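Local coordinates for protein fructose-1,6-bisphosphatase/inositol-1-monophosphatase (Thermotoga maritima, PDB 2P3N) that hydrolyses the phosphate esters of inositol 1-phosphate, fructose 1,6-bisphosphate and several other substrates with the help of magnesium, at residues A[80-85]-A[176-181]; A[20-25]-A[92-97]; A[116-121]-A[186-191]; A[200-205]-A[229-234]; A[27-32]-A[41-46]. All coordinates share one frame; numbering follows the deposited sequence.

Contact 1: A[80-85]-A[176-181]; sequences PIDGTI and SAALNA. With MG (magnesium ion), chain E.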
# COMPACT_ATOMS: atom_id res chain seq x y z
N PRO A 80 20.92 -0.08 -9.58
CA PRO A 80 19.92 0.99 -9.50
C PRO A 80 18.50 0.53 -9.87
O PRO A 80 17.53 0.95 -9.24
CB PRO A 80 20.48 2.06 -10.44
CG PRO A 80 21.29 1.25 -11.45
CD PRO A 80 21.98 0.26 -10.55
N ILE A 81 18.37 -0.31 -10.88
CA ILE A 81 17.05 -0.82 -11.26
C ILE A 81 17.20 -2.22 -11.81
O ILE A 81 17.64 -2.40 -12.94
CB ILE A 81 16.34 0.01 -12.37
CG1 ILE A 81 16.07 1.43 -11.88
CG2 ILE A 81 15.03 -0.67 -12.73
CD1 ILE A 81 15.40 2.33 -12.90
N ASP A 82 16.85 -3.21 -10.99
CA ASP A 82 16.94 -4.59 -11.44
C ASP A 82 15.58 -4.91 -12.06
O ASP A 82 14.60 -5.13 -11.35
CB ASP A 82 17.25 -5.51 -10.26
CG ASP A 82 17.43 -6.96 -10.68
OD1 ASP A 82 17.78 -7.80 -9.81
OD2 ASP A 82 17.23 -7.27 -11.87
N GLY A 83 15.52 -4.93 -13.38
CA GLY A 83 14.26 -5.20 -14.05
C GLY A 83 13.84 -3.94 -14.78
O GLY A 83 12.68 -3.53 -14.74
N THR A 84 14.81 -3.33 -15.47
CA THR A 84 14.58 -2.09 -16.21
C THR A 84 13.51 -2.22 -17.29
O THR A 84 12.79 -1.24 -17.59
CB THR A 84 15.90 -1.60 -16.85
OG1 THR A 84 16.90 -1.47 -15.83
CG2 THR A 84 15.69 -0.24 -17.51
N ILE A 85 13.37 -3.41 -17.87
CA ILE A 85 12.37 -3.63 -18.91
C ILE A 85 10.99 -3.51 -18.28
O ILE A 85 10.13 -2.79 -18.78
CB ILE A 85 12.53 -5.02 -19.56
CG1 ILE A 85 13.82 -5.05 -20.39
CG2 ILE A 85 11.31 -5.36 -20.40
CD1 ILE A 85 14.18 -6.41 -20.94
N SER A 176 12.56 -9.76 -12.30
CA SER A 176 13.60 -9.20 -11.44
C SER A 176 14.47 -10.28 -10.81
O SER A 176 14.03 -11.05 -9.97
CB SER A 176 12.97 -8.34 -10.34
OG SER A 176 13.96 -7.59 -9.64
N ALA A 177 15.73 -10.30 -11.22
CA ALA A 177 16.70 -11.26 -10.70
C ALA A 177 16.79 -11.18 -9.18
O ALA A 177 16.51 -12.15 -8.47
CB ALA A 177 18.06 -10.98 -11.32
N ALA A 178 17.19 -10.02 -8.68
CA ALA A 178 17.32 -9.81 -7.25
C ALA A 178 16.04 -10.20 -6.50
O ALA A 178 16.08 -10.92 -5.51
CB ALA A 178 17.67 -8.35 -6.97
N LEU A 179 14.90 -9.72 -6.99
CA LEU A 179 13.63 -10.02 -6.35
C LEU A 179 13.26 -11.50 -6.41
O LEU A 179 12.62 -12.02 -5.51
CB LEU A 179 12.52 -9.18 -6.98
CG LEU A 179 11.16 -9.17 -6.27
CD1 LEU A 179 11.33 -8.76 -4.80
CD2 LEU A 179 10.24 -8.21 -6.99
N ASN A 180 13.68 -12.19 -7.47
CA ASN A 180 13.36 -13.61 -7.60
C ASN A 180 14.19 -14.46 -6.67
O ASN A 180 13.73 -15.49 -6.19
CB ASN A 180 13.58 -14.10 -9.04
CG ASN A 180 12.44 -13.70 -9.96
OD1 ASN A 180 12.49 -13.94 -11.17
ND2 ASN A 180 11.40 -13.10 -9.39
N ALA A 181 15.43 -14.04 -6.42
CA ALA A 181 16.31 -14.77 -5.52
C ALA A 181 15.78 -14.62 -4.11
O ALA A 181 15.72 -15.58 -3.35
CB ALA A 181 17.71 -14.23 -5.61
MG MG E . 19.61 -2.80 -13.36
O HOH W 1 19.80 -0.55 -13.49
O HOH W 2 19.14 -2.79 -15.24
O HOH W 3 19.60 -4.87 -13.80
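The carboxylate of Asp82 turns its oxygen end to the first turn of helix 177-185, OD2 to Ala177 and OD1 to Ala178, while Ser176, in the N-cap position, comes alongside. Asp82 belongs to the Asp-Pro-Ile-Asp-Gly-Thr signature of the inositol monophosphatase family, and by similarity it binds a second magnesium and substrate. Its CG stands anti to the backbone N (chi1 -177°), which carries the carboxylate across to the helix start. The bond from Ala177 N to Asp82 OD2 is weak at 3.4 Å; that from Ala178 N to Asp82 OD1, modelled at 2.6 Å, is less certain because OD1 sits too close to a neighbour. Ser176 OG lies 3.1 Å from Asp82 O, but its stronger partner is Ser95 OG. An alanine in place of Asp82 would probably leave the amides of Ala177 and Ala178 without a carboxylate to face at the helix start. Gly83 holds the N-cap position of helix 84-89. One residue before Asp82, Ile81 O binds the magnesium at 2.1 Å, together with Glu65, Asp79 and three waters, one of which donates to Thr84 OG1 at 2.7 Å.

Contact 2: A[20-25]-A[92-97]; sequences IHWGRV and PNFSIS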
# COMPACT_ATOMS: atom_id res chain seq x y z
N ILE A 20 8.00 7.75 -9.52
CA ILE A 20 7.63 8.93 -10.27
C ILE A 20 7.63 8.59 -11.76
O ILE A 20 6.72 8.98 -12.50
CB ILE A 20 8.65 10.08 -10.05
CG1 ILE A 20 8.53 10.61 -8.63
CG2 ILE A 20 8.43 11.17 -11.09
CD1 ILE A 20 9.37 11.82 -8.34
N HIS A 21 8.63 7.82 -12.18
CA HIS A 21 8.81 7.47 -13.57
C HIS A 21 8.38 6.09 -14.03
O HIS A 21 8.49 5.75 -15.21
CB HIS A 21 10.28 7.67 -13.91
CG HIS A 21 10.79 9.04 -13.55
ND1 HIS A 21 10.54 10.15 -14.32
CD2 HIS A 21 11.48 9.47 -12.47
CE1 HIS A 21 11.05 11.22 -13.72
NE2 HIS A 21 11.62 10.83 -12.60
N TRP A 22 7.89 5.28 -13.10
CA TRP A 22 7.47 3.93 -13.41
C TRP A 22 6.53 3.90 -14.61
O TRP A 22 5.54 4.64 -14.65
CB TRP A 22 6.83 3.32 -12.17
CG TRP A 22 6.45 1.89 -12.31
CD1 TRP A 22 7.11 0.91 -13.00
CD2 TRP A 22 5.31 1.26 -11.71
NE1 TRP A 22 6.45 -0.29 -12.87
CE2 TRP A 22 5.35 -0.10 -12.08
CE3 TRP A 22 4.28 1.72 -10.89
CZ2 TRP A 22 4.37 -1.02 -11.66
CZ3 TRP A 22 3.31 0.81 -10.48
CH2 TRP A 22 3.37 -0.54 -10.86
N GLY A 23 6.86 3.06 -15.60
CA GLY A 23 6.07 2.93 -16.81
C GLY A 23 5.97 4.22 -17.62
O GLY A 23 5.30 4.25 -18.64
N ARG A 24 6.67 5.26 -17.19
CA ARG A 24 6.61 6.54 -17.87
C ARG A 24 7.94 7.09 -18.35
O ARG A 24 8.13 8.30 -18.36
CB ARG A 24 5.94 7.58 -16.97
CG ARG A 24 4.48 7.31 -16.64
CD ARG A 24 4.01 8.07 -15.39
NE ARG A 24 4.32 7.36 -14.14
CZ ARG A 24 3.92 7.74 -12.93
NH1 ARG A 24 4.26 7.02 -11.87
NH2 ARG A 24 3.19 8.83 -12.78
N VAL A 25 8.88 6.23 -18.71
CA VAL A 25 10.16 6.72 -19.23
C VAL A 25 10.12 6.62 -20.75
O VAL A 25 10.06 5.52 -21.32
CB VAL A 25 11.38 5.92 -18.68
CG1 VAL A 25 11.22 4.45 -18.94
CG2 VAL A 25 12.65 6.42 -19.33
N PRO A 92 5.10 -4.10 -12.12
CA PRO A 92 5.60 -3.92 -10.75
C PRO A 92 6.82 -4.72 -10.31
O PRO A 92 7.41 -4.42 -9.27
CB PRO A 92 4.37 -4.22 -9.89
CG PRO A 92 3.59 -5.20 -10.75
CD PRO A 92 3.71 -4.61 -12.12
N ASN A 93 7.22 -5.72 -11.10
CA ASN A 93 8.38 -6.54 -10.72
C ASN A 93 9.76 -5.98 -11.03
O ASN A 93 10.47 -6.47 -11.90
CB ASN A 93 8.26 -7.96 -11.29
CG ASN A 93 7.16 -8.76 -10.62
OD1 ASN A 93 5.98 -8.58 -10.92
ND2 ASN A 93 7.54 -9.63 -9.71
N PHE A 94 10.12 -4.93 -10.31
CA PHE A 94 11.44 -4.33 -10.46
C PHE A 94 11.87 -3.96 -9.05
O PHE A 94 11.02 -3.81 -8.16
CB PHE A 94 11.39 -3.11 -11.39
CG PHE A 94 10.62 -1.95 -10.84
CD1 PHE A 94 11.26 -0.97 -10.09
CD2 PHE A 94 9.26 -1.82 -11.09
CE1 PHE A 94 10.56 0.12 -9.60
CE2 PHE A 94 8.55 -0.72 -10.60
CZ PHE A 94 9.20 0.25 -9.85
N SER A 95 13.17 -3.86 -8.82
CA SER A 95 13.68 -3.54 -7.50
C SER A 95 15.03 -2.84 -7.53
O SER A 95 15.64 -2.66 -8.60
CB SER A 95 13.81 -4.83 -6.69
OG SER A 95 14.55 -5.81 -7.40
N ILE A 96 15.48 -2.42 -6.35
CA ILE A 96 16.76 -1.76 -6.18
C ILE A 96 17.55 -2.71 -5.30
O ILE A 96 17.04 -3.20 -4.30
CB ILE A 96 16.66 -0.43 -5.42
CG1 ILE A 96 15.59 0.47 -6.05
CG2 ILE A 96 17.99 0.28 -5.47
CD1 ILE A 96 15.48 1.84 -5.34
N SER A 97 18.79 -2.98 -5.66
CA SER A 97 19.56 -3.91 -4.86
C SER A 97 20.86 -3.30 -4.35
O SER A 97 21.55 -2.56 -5.06
CB SER A 97 19.84 -5.17 -5.68
OG SER A 97 20.20 -6.24 -4.83
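The type II turn from His21 to Arg24, which takes the chain out of helix 2-21, presents Trp22 to Pro92 and Phe94 at the entry to strand 95-102, beside the metal-binding turn. With CG anti to the backbone N (chi1 -175°), the indole extends across to Pro92 and Phe94. Over one indole face, nearer its rim than its centre, lies Phe94 CE2, 3.1 Å from Trp22 NE1. The two rings are oblique, with planes at 48°. At the indole's edge, close to its plane, Pro92 N comes within 3.2 Å of Trp22 CZ2, and Pro92 CB packs 3.7 Å from the same carbon. The indole N-H is satisfied just outside the segment by Leu91 O, a bond that fixes how the ring is turned. Behind it the turn is braced by Arg24, whose NE donates to Trp22 O at 3.0 Å, with that oxygen in the guanidinium plane. Arg188 of the second subunit packs on both Trp22 and Pro92, which places this corner at a subunit interface. Phe94 continues inward, edge-to-face with Phe87 of helix 84-89 and against Leu18 of helix 2-21, wedged between these two helices at the foot of the strand.

Contact 3: A[116-121]-A[186-191]; sequences LNETLY and AGRVDF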
# COMPACT_ATOMS: atom_id res chain seq x y z
N LEU A 116 5.75 -2.68 -5.06
CA LEU A 116 5.13 -3.72 -4.27
C LEU A 116 5.23 -3.45 -2.78
O LEU A 116 4.53 -4.08 -2.00
CB LEU A 116 5.79 -5.08 -4.56
CG LEU A 116 5.80 -5.63 -5.99
CD1 LEU A 116 6.46 -7.00 -5.99
CD2 LEU A 116 4.38 -5.73 -6.54
N ASN A 117 6.08 -2.50 -2.41
CA ASN A 117 6.33 -2.18 -1.01
C ASN A 117 6.87 -3.41 -0.27
O ASN A 117 6.47 -3.73 0.84
CB ASN A 117 5.05 -1.68 -0.34
CG ASN A 117 4.83 -0.21 -0.57
OD1 ASN A 117 5.61 0.62 -0.10
ND2 ASN A 117 3.79 0.12 -1.32
N GLU A 118 7.79 -4.10 -0.93
CA GLU A 118 8.40 -5.27 -0.35
C GLU A 118 9.87 -5.00 -0.16
O GLU A 118 10.57 -4.63 -1.11
CB GLU A 118 8.23 -6.46 -1.28
CG GLU A 118 6.78 -6.80 -1.55
CD GLU A 118 6.62 -8.03 -2.39
OE1 GLU A 118 5.55 -8.66 -2.30
OE2 GLU A 118 7.57 -8.36 -3.15
N THR A 119 10.34 -5.15 1.07
CA THR A 119 11.74 -4.93 1.37
C THR A 119 12.28 -6.19 2.04
O THR A 119 11.99 -6.47 3.20
CB THR A 119 11.97 -3.72 2.31
OG1 THR A 119 11.23 -2.58 1.83
CG2 THR A 119 13.46 -3.35 2.31
N LEU A 120 13.06 -6.95 1.27
CA LEU A 120 13.66 -8.17 1.75
C LEU A 120 15.13 -7.87 2.03
O LEU A 120 15.80 -7.24 1.22
CB LEU A 120 13.51 -9.25 0.67
CG LEU A 120 12.04 -9.46 0.32
CD1 LEU A 120 11.69 -8.59 -0.87
CD2 LEU A 120 11.76 -10.91 -0.01
N TYR A 121 15.63 -8.29 3.19
CA TYR A 121 17.02 -8.04 3.53
C TYR A 121 17.60 -9.09 4.47
O TYR A 121 16.87 -9.85 5.10
CB TYR A 121 17.18 -6.67 4.18
CG TYR A 121 16.24 -6.45 5.33
CD1 TYR A 121 14.92 -6.06 5.11
CD2 TYR A 121 16.66 -6.67 6.64
CE1 TYR A 121 14.03 -5.91 6.18
CE2 TYR A 121 15.78 -6.53 7.71
CZ TYR A 121 14.47 -6.15 7.47
OH TYR A 121 13.60 -6.02 8.52
N ALA A 186 12.13 -16.00 1.05
CA ALA A 186 10.87 -15.71 1.75
C ALA A 186 9.87 -16.85 1.62
O ALA A 186 8.74 -16.73 2.07
CB ALA A 186 10.25 -14.43 1.21
N GLY A 187 10.29 -17.95 0.99
CA GLY A 187 9.42 -19.10 0.82
C GLY A 187 8.39 -19.00 -0.30
O GLY A 187 7.63 -19.94 -0.55
N ARG A 188 8.36 -17.87 -0.99
CA ARG A 188 7.41 -17.68 -2.07
C ARG A 188 7.65 -18.62 -3.24
O ARG A 188 6.70 -19.11 -3.85
CB ARG A 188 7.42 -16.22 -2.51
CG ARG A 188 7.08 -15.27 -1.38
CD ARG A 188 6.73 -13.91 -1.89
NE ARG A 188 6.21 -13.08 -0.81
CZ ARG A 188 5.74 -11.85 -0.99
NH1 ARG A 188 5.73 -11.32 -2.20
NH2 ARG A 188 5.27 -11.17 0.05
N VAL A 189 8.92 -18.84 -3.59
CA VAL A 189 9.25 -19.76 -4.68
C VAL A 189 10.15 -20.82 -4.10
O VAL A 189 10.69 -20.64 -3.00
CB VAL A 189 10.00 -19.12 -5.86
CG1 VAL A 189 9.00 -18.43 -6.78
CG2 VAL A 189 11.08 -18.17 -5.37
N ASP A 190 10.33 -21.90 -4.84
CA ASP A 190 11.14 -23.01 -4.36
C ASP A 190 12.58 -22.99 -4.84
O ASP A 190 13.48 -23.46 -4.14
CB ASP A 190 10.44 -24.32 -4.72
CG ASP A 190 9.07 -24.44 -4.04
OD1 ASP A 190 9.03 -24.47 -2.79
OD2 ASP A 190 8.04 -24.49 -4.75
N PHE A 191 12.80 -22.43 -6.02
CA PHE A 191 14.15 -22.33 -6.55
C PHE A 191 14.22 -21.34 -7.69
O PHE A 191 13.23 -21.12 -8.40
CB PHE A 191 14.66 -23.71 -6.98
CG PHE A 191 13.80 -24.39 -8.01
CD1 PHE A 191 13.83 -23.99 -9.34
CD2 PHE A 191 12.94 -25.42 -7.64
CE1 PHE A 191 13.01 -24.61 -10.30
CE2 PHE A 191 12.12 -26.05 -8.59
CZ PHE A 191 12.16 -25.65 -9.92
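A buried salt bridge joins Glu118 to Arg188 by a single short bond, and the two flat groups are far from coplanar: the carboxylate and guanidinium planes stand 75° apart. Arg188 NH1 donates to Glu118 OE1 at 2.7 Å, reaching that oxygen from above the carboxylate plane (38° out of it). On the arginine side, Glu118 OE1 sits at the guanidinium's edge, close to its plane, and 3.4 Å from Arg188 NH2, which leaves the grip one-sided. The two side chains come from opposite directions, and Arg188 spans the distance because it is stretched from CG to NE (chi3 171°). The second carboxylate oxygen, OE2, is hydrogen-bonded to Tyr183 OH of helix 177-185, so both oxygens of Glu118 have partners. Alongside, Leu120 CD2 touches Ala186 CB at 4.0 Å, and Phe130 of the next strand lies against all four residues. Glu118 opens strand 118-123 beside a G1 beta bulge at Asn117 and Glu118, which both face Ala113. The other partner lies just past helix 177-185, where Gly187 ends the helix in a Schellman motif. Arg188 also packs on Gly90 of the second subunit, so the charge pair lies close to a subunit boundary. With opposite charges paired and the phenol hydroxyl at the other oxygen, the buried carboxylate is likely to stay ionised, and the bridge ties the seven-stranded sheet to the end of the neighbouring helix.

Contact 4: A[200-205]-A[229-234]; sequences WDIAAG and KNFIFS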
# COMPACT_ATOMS: atom_id res chain seq x y z
N TRP A 200 25.90 -7.65 -9.36
CA TRP A 200 24.90 -6.71 -8.82
C TRP A 200 23.49 -7.26 -8.90
O TRP A 200 22.58 -6.73 -8.25
CB TRP A 200 24.98 -5.35 -9.52
CG TRP A 200 25.00 -5.38 -11.01
CD1 TRP A 200 23.94 -5.56 -11.86
CD2 TRP A 200 26.14 -5.17 -11.84
NE1 TRP A 200 24.36 -5.48 -13.17
CE2 TRP A 200 25.71 -5.24 -13.18
CE3 TRP A 200 27.50 -4.94 -11.58
CZ2 TRP A 200 26.58 -5.08 -14.26
CZ3 TRP A 200 28.36 -4.77 -12.65
CH2 TRP A 200 27.90 -4.85 -13.98
N ASP A 201 23.33 -8.33 -9.68
CA ASP A 201 22.05 -9.00 -9.86
C ASP A 201 21.85 -10.06 -8.78
O ASP A 201 20.72 -10.39 -8.43
CB ASP A 201 21.99 -9.70 -11.23
CG ASP A 201 22.02 -8.73 -12.39
OD1 ASP A 201 21.12 -7.87 -12.49
OD2 ASP A 201 22.96 -8.84 -13.21
N ILE A 202 22.95 -10.59 -8.23
CA ILE A 202 22.84 -11.65 -7.23
C ILE A 202 23.53 -11.50 -5.87
O ILE A 202 23.33 -12.34 -5.00
CB ILE A 202 23.28 -13.01 -7.84
CG1 ILE A 202 24.63 -12.87 -8.56
CG2 ILE A 202 22.24 -13.48 -8.83
CD1 ILE A 202 25.82 -12.70 -7.62
N ALA A 203 24.33 -10.45 -5.67
CA ALA A 203 25.03 -10.27 -4.40
C ALA A 203 24.11 -10.16 -3.19
O ALA A 203 24.42 -10.67 -2.11
CB ALA A 203 25.95 -9.05 -4.48
N ALA A 204 22.98 -9.47 -3.36
CA ALA A 204 22.05 -9.29 -2.26
C ALA A 204 21.18 -10.51 -2.10
O ALA A 204 20.94 -10.97 -0.99
CB ALA A 204 21.20 -8.06 -2.49
N GLY A 205 20.71 -11.05 -3.22
CA GLY A 205 19.85 -12.22 -3.18
C GLY A 205 20.57 -13.45 -2.67
O GLY A 205 19.95 -14.45 -2.30
N LYS A 229 29.31 -17.28 -12.23
CA LYS A 229 28.58 -16.97 -13.46
C LYS A 229 27.18 -17.58 -13.56
O LYS A 229 26.28 -16.97 -14.15
CB LYS A 229 29.43 -17.40 -14.68
CG LYS A 229 30.05 -18.79 -14.57
CD LYS A 229 30.86 -19.14 -15.81
CE LYS A 229 31.53 -20.50 -15.66
NZ LYS A 229 32.27 -20.89 -16.88
N ASN A 230 27.00 -18.77 -12.99
CA ASN A 230 25.71 -19.44 -13.01
C ASN A 230 25.20 -19.49 -11.58
O ASN A 230 25.99 -19.65 -10.65
CB ASN A 230 25.84 -20.87 -13.53
CG ASN A 230 27.03 -21.06 -14.44
OD1 ASN A 230 27.18 -20.33 -15.43
ND2 ASN A 230 27.87 -22.04 -14.12
N PHE A 231 23.88 -19.39 -11.41
CA PHE A 231 23.30 -19.40 -10.07
C PHE A 231 22.06 -20.24 -9.88
O PHE A 231 21.12 -20.20 -10.68
CB PHE A 231 23.01 -17.96 -9.63
CG PHE A 231 24.21 -17.26 -9.07
CD1 PHE A 231 24.61 -17.47 -7.76
CD2 PHE A 231 24.95 -16.40 -9.86
CE1 PHE A 231 25.72 -16.85 -7.26
CE2 PHE A 231 26.07 -15.77 -9.36
CZ PHE A 231 26.45 -16.00 -8.05
N ILE A 232 22.07 -21.00 -8.80
CA ILE A 232 20.95 -21.85 -8.45
C ILE A 232 20.55 -21.56 -7.01
O ILE A 232 21.28 -21.89 -6.08
CB ILE A 232 21.31 -23.36 -8.57
CG1 ILE A 232 21.76 -23.67 -10.01
CG2 ILE A 232 20.10 -24.23 -8.19
CD1 ILE A 232 22.19 -25.11 -10.23
N PHE A 233 19.39 -20.93 -6.84
CA PHE A 233 18.86 -20.61 -5.51
C PHE A 233 17.78 -21.64 -5.19
O PHE A 233 16.92 -21.93 -6.03
CB PHE A 233 18.24 -19.21 -5.48
CG PHE A 233 19.21 -18.10 -5.81
CD1 PHE A 233 19.49 -17.78 -7.13
CD2 PHE A 233 19.84 -17.38 -4.79
CE1 PHE A 233 20.38 -16.75 -7.43
CE2 PHE A 233 20.73 -16.35 -5.09
CZ PHE A 233 21.00 -16.03 -6.41
N SER A 234 17.80 -22.18 -3.98
CA SER A 234 16.82 -23.19 -3.62
C SER A 234 16.59 -23.27 -2.11
O SER A 234 17.35 -22.72 -1.33
CB SER A 234 17.27 -24.55 -4.16
OG SER A 234 16.18 -25.40 -4.47
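Helix segment 200-205 and strand 230-234 run at 30° to each other, their axes 10.6 Å apart, with Ile202 and the backbone of Gly205 facing Phe231 and Phe233. Ile202 lies over one face of the Phe231 ring in a CH-pi contact: its CB is 4.2 Å from the ring centroid and almost above the centre. Its CG1 stands between the backbone N and the carbonyl carbon (chi1 50°), so CG1 and CD1 both fold down on the far rim, Ile202 CG1 at 3.3 Å from Phe231 CE2 and Ile202 CD1 at 3.4 Å from Phe231 CZ. The other branch, Ile202 CG2, meets Phe233 at the ring's edge, 3.7 Å from Phe233 CZ. One turn on, Gly205 O approaches Phe233 CE2 at 3.5 Å. With an alanine in place of Phe231, Ile202 would probably lose the surface under CG1 and CD1, opening a gap beside Ile197 and Ala224. On the helix's other flank Trp200 and Ala203 pack on strand 74-79, and beyond the strand Ile232 faces helix 239-253. Such a helix layer held between two sheets is characteristic of the five-layered alpha-beta-alpha-beta-alpha sandwich of the inositol monophosphatase superfamily.

Contact 5: A[27-32]-A[41-46]; sequences NVEKKT and IDREAQ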
# COMPACT_ATOMS: atom_id res chain seq x y z
N ASN A 27 12.49 7.83 -22.82
CA ASN A 27 13.85 7.67 -23.30
C ASN A 27 14.49 6.28 -23.07
O ASN A 27 15.34 6.14 -22.20
CB ASN A 27 14.72 8.71 -22.61
CG ASN A 27 14.60 8.67 -21.09
OD1 ASN A 27 13.52 8.94 -20.53
ND2 ASN A 27 15.69 8.32 -20.41
N VAL A 28 14.10 5.27 -23.84
CA VAL A 28 14.72 3.96 -23.64
C VAL A 28 16.01 3.86 -24.45
O VAL A 28 16.03 4.14 -25.65
CB VAL A 28 13.78 2.81 -24.04
CG1 VAL A 28 14.40 1.48 -23.66
CG2 VAL A 28 12.44 2.96 -23.35
N GLU A 29 17.09 3.46 -23.78
CA GLU A 29 18.41 3.33 -24.40
C GLU A 29 18.91 1.88 -24.40
O GLU A 29 18.78 1.17 -23.40
CB GLU A 29 19.41 4.22 -23.66
CG GLU A 29 19.12 5.72 -23.75
CD GLU A 29 19.84 6.53 -22.68
OE1 GLU A 29 21.06 6.31 -22.49
OE2 GLU A 29 19.19 7.39 -22.04
N LYS A 30 19.49 1.46 -25.52
CA LYS A 30 20.00 0.09 -25.67
C LYS A 30 21.47 0.02 -25.27
O LYS A 30 22.24 0.90 -25.61
CB LYS A 30 19.85 -0.36 -27.12
CG LYS A 30 18.50 -0.07 -27.73
CD LYS A 30 18.43 -0.57 -29.15
CE LYS A 30 17.22 -0.02 -29.88
NZ LYS A 30 17.20 -0.44 -31.31
N LYS A 31 21.87 -1.02 -24.55
CA LYS A 31 23.27 -1.15 -24.15
C LYS A 31 24.00 -2.13 -25.06
O LYS A 31 25.07 -1.82 -25.58
CB LYS A 31 23.38 -1.58 -22.68
CG LYS A 31 23.00 -0.46 -21.70
CD LYS A 31 22.81 -0.94 -20.26
CE LYS A 31 24.12 -1.25 -19.56
NZ LYS A 31 23.90 -1.66 -18.14
N THR A 32 23.43 -3.31 -25.26
CA THR A 32 24.04 -4.31 -26.13
C THR A 32 22.95 -5.03 -26.92
O THR A 32 23.14 -6.16 -27.38
CB THR A 32 24.84 -5.36 -25.34
OG1 THR A 32 23.97 -6.03 -24.42
CG2 THR A 32 26.00 -4.70 -24.58
N ILE A 41 16.78 7.19 -15.70
CA ILE A 41 16.36 7.03 -14.30
C ILE A 41 17.22 5.97 -13.61
O ILE A 41 17.39 6.01 -12.39
CB ILE A 41 14.87 6.67 -14.19
CG1 ILE A 41 14.02 7.78 -14.82
CG2 ILE A 41 14.46 6.61 -12.73
CD1 ILE A 41 14.26 7.97 -16.29
N ASP A 42 17.76 5.03 -14.39
CA ASP A 42 18.64 4.00 -13.83
C ASP A 42 19.83 4.77 -13.24
O ASP A 42 20.26 4.52 -12.11
CB ASP A 42 19.16 3.06 -14.93
CG ASP A 42 18.09 2.11 -15.48
OD1 ASP A 42 18.15 0.89 -15.19
OD2 ASP A 42 17.18 2.57 -16.20
N ARG A 43 20.34 5.73 -14.03
CA ARG A 43 21.49 6.56 -13.64
C ARG A 43 21.19 7.53 -12.51
O ARG A 43 22.00 7.73 -11.61
CB ARG A 43 21.97 7.39 -14.83
CG ARG A 43 22.45 6.60 -16.02
CD ARG A 43 22.97 7.57 -17.08
NE ARG A 43 23.32 6.90 -18.33
CZ ARG A 43 22.43 6.48 -19.23
NH1 ARG A 43 21.14 6.66 -19.01
NH2 ARG A 43 22.84 5.87 -20.33
N GLU A 44 20.05 8.18 -12.59
CA GLU A 44 19.66 9.13 -11.57
C GLU A 44 19.50 8.40 -10.24
O GLU A 44 19.88 8.91 -9.19
CB GLU A 44 18.36 9.81 -12.00
CG GLU A 44 17.74 10.74 -11.00
CD GLU A 44 16.61 11.54 -11.61
OE1 GLU A 44 15.92 11.02 -12.51
OE2 GLU A 44 16.41 12.69 -11.18
N ALA A 45 18.95 7.19 -10.30
CA ALA A 45 18.74 6.38 -9.12
C ALA A 45 20.09 5.95 -8.56
O ALA A 45 20.29 5.91 -7.35
CB ALA A 45 17.91 5.16 -9.46
N GLN A 46 21.01 5.64 -9.47
CA GLN A 46 22.34 5.21 -9.07
C GLN A 46 23.13 6.35 -8.45
O GLN A 46 23.90 6.13 -7.52
CB GLN A 46 23.11 4.68 -10.27
CG GLN A 46 24.36 3.94 -9.86
CD GLN A 46 25.15 3.45 -11.05
OE1 GLN A 46 26.06 4.14 -11.52
NE2 GLN A 46 24.80 2.27 -11.55
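Glu29 and Arg43 both leave the backbone with CG anti to the carbonyl carbon and beside the N (chi1 near -60° in each); Glu29 runs on extended, while Arg43 is extended to NE and then turns (chi4 76°), and their charged ends meet between strand 29-30 and helix 40-56. The side chains cross at about a right angle, yet their flat ends are turned nearly alike, with carboxylate and guanidinium planes 20° apart. Arg43 NH2 donates to Glu29 OE1 at 2.8 Å, meeting that oxygen on its syn side but tilted out of the carboxylate plane. Arg43 NH1 stays 3.5 Å from Glu29 OE1, leaving one N-H to make the close bond; it also makes a long, weak ion pair with Glu40. Val38, across the small hairpin formed by strands 29-30 and 37-38, packs against both side chains. Close by, Ile41 touches the poorly ordered Asn27 and continues inward to His21 and Phe87, while Lys31 makes a salt bridge to Glu66. The side chain of Arg43 lies about 10 Å from the magnesium, and in relatives the corresponding hairpin is a mobile element beside the active site. Hairpin and helix are thus joined by a partly exposed, single-bond charge pair, its strength likely to be tempered by solvent.

How the contacts relate
Along the chain, contact 2 opens first and contact 5 is nested in its loop; contact 1 interleaves with contacts 2 and 3, and contact 4 follows. Contacts 1 and 2 have centres 10 Å apart and meet where Asp82 N probably hydrogen-bonds to Ser95 O of strand 95-102. Contact 5 joins the metal-binding turn through a hydrogen bond between Asp42 and Thr84, and contact 4 approaches it through Asp201. Contacts 2 and 3 reach the seven-stranded sheet, contact 4 the five-stranded one, with helices 177-185 and 199-211 between them. The centres of contacts 3 and 5 lie about 25 Å apart. The active site, with a probable second magnesium position at Asp201, draws on distant sequence; contacts 2 and 3 border the second subunit.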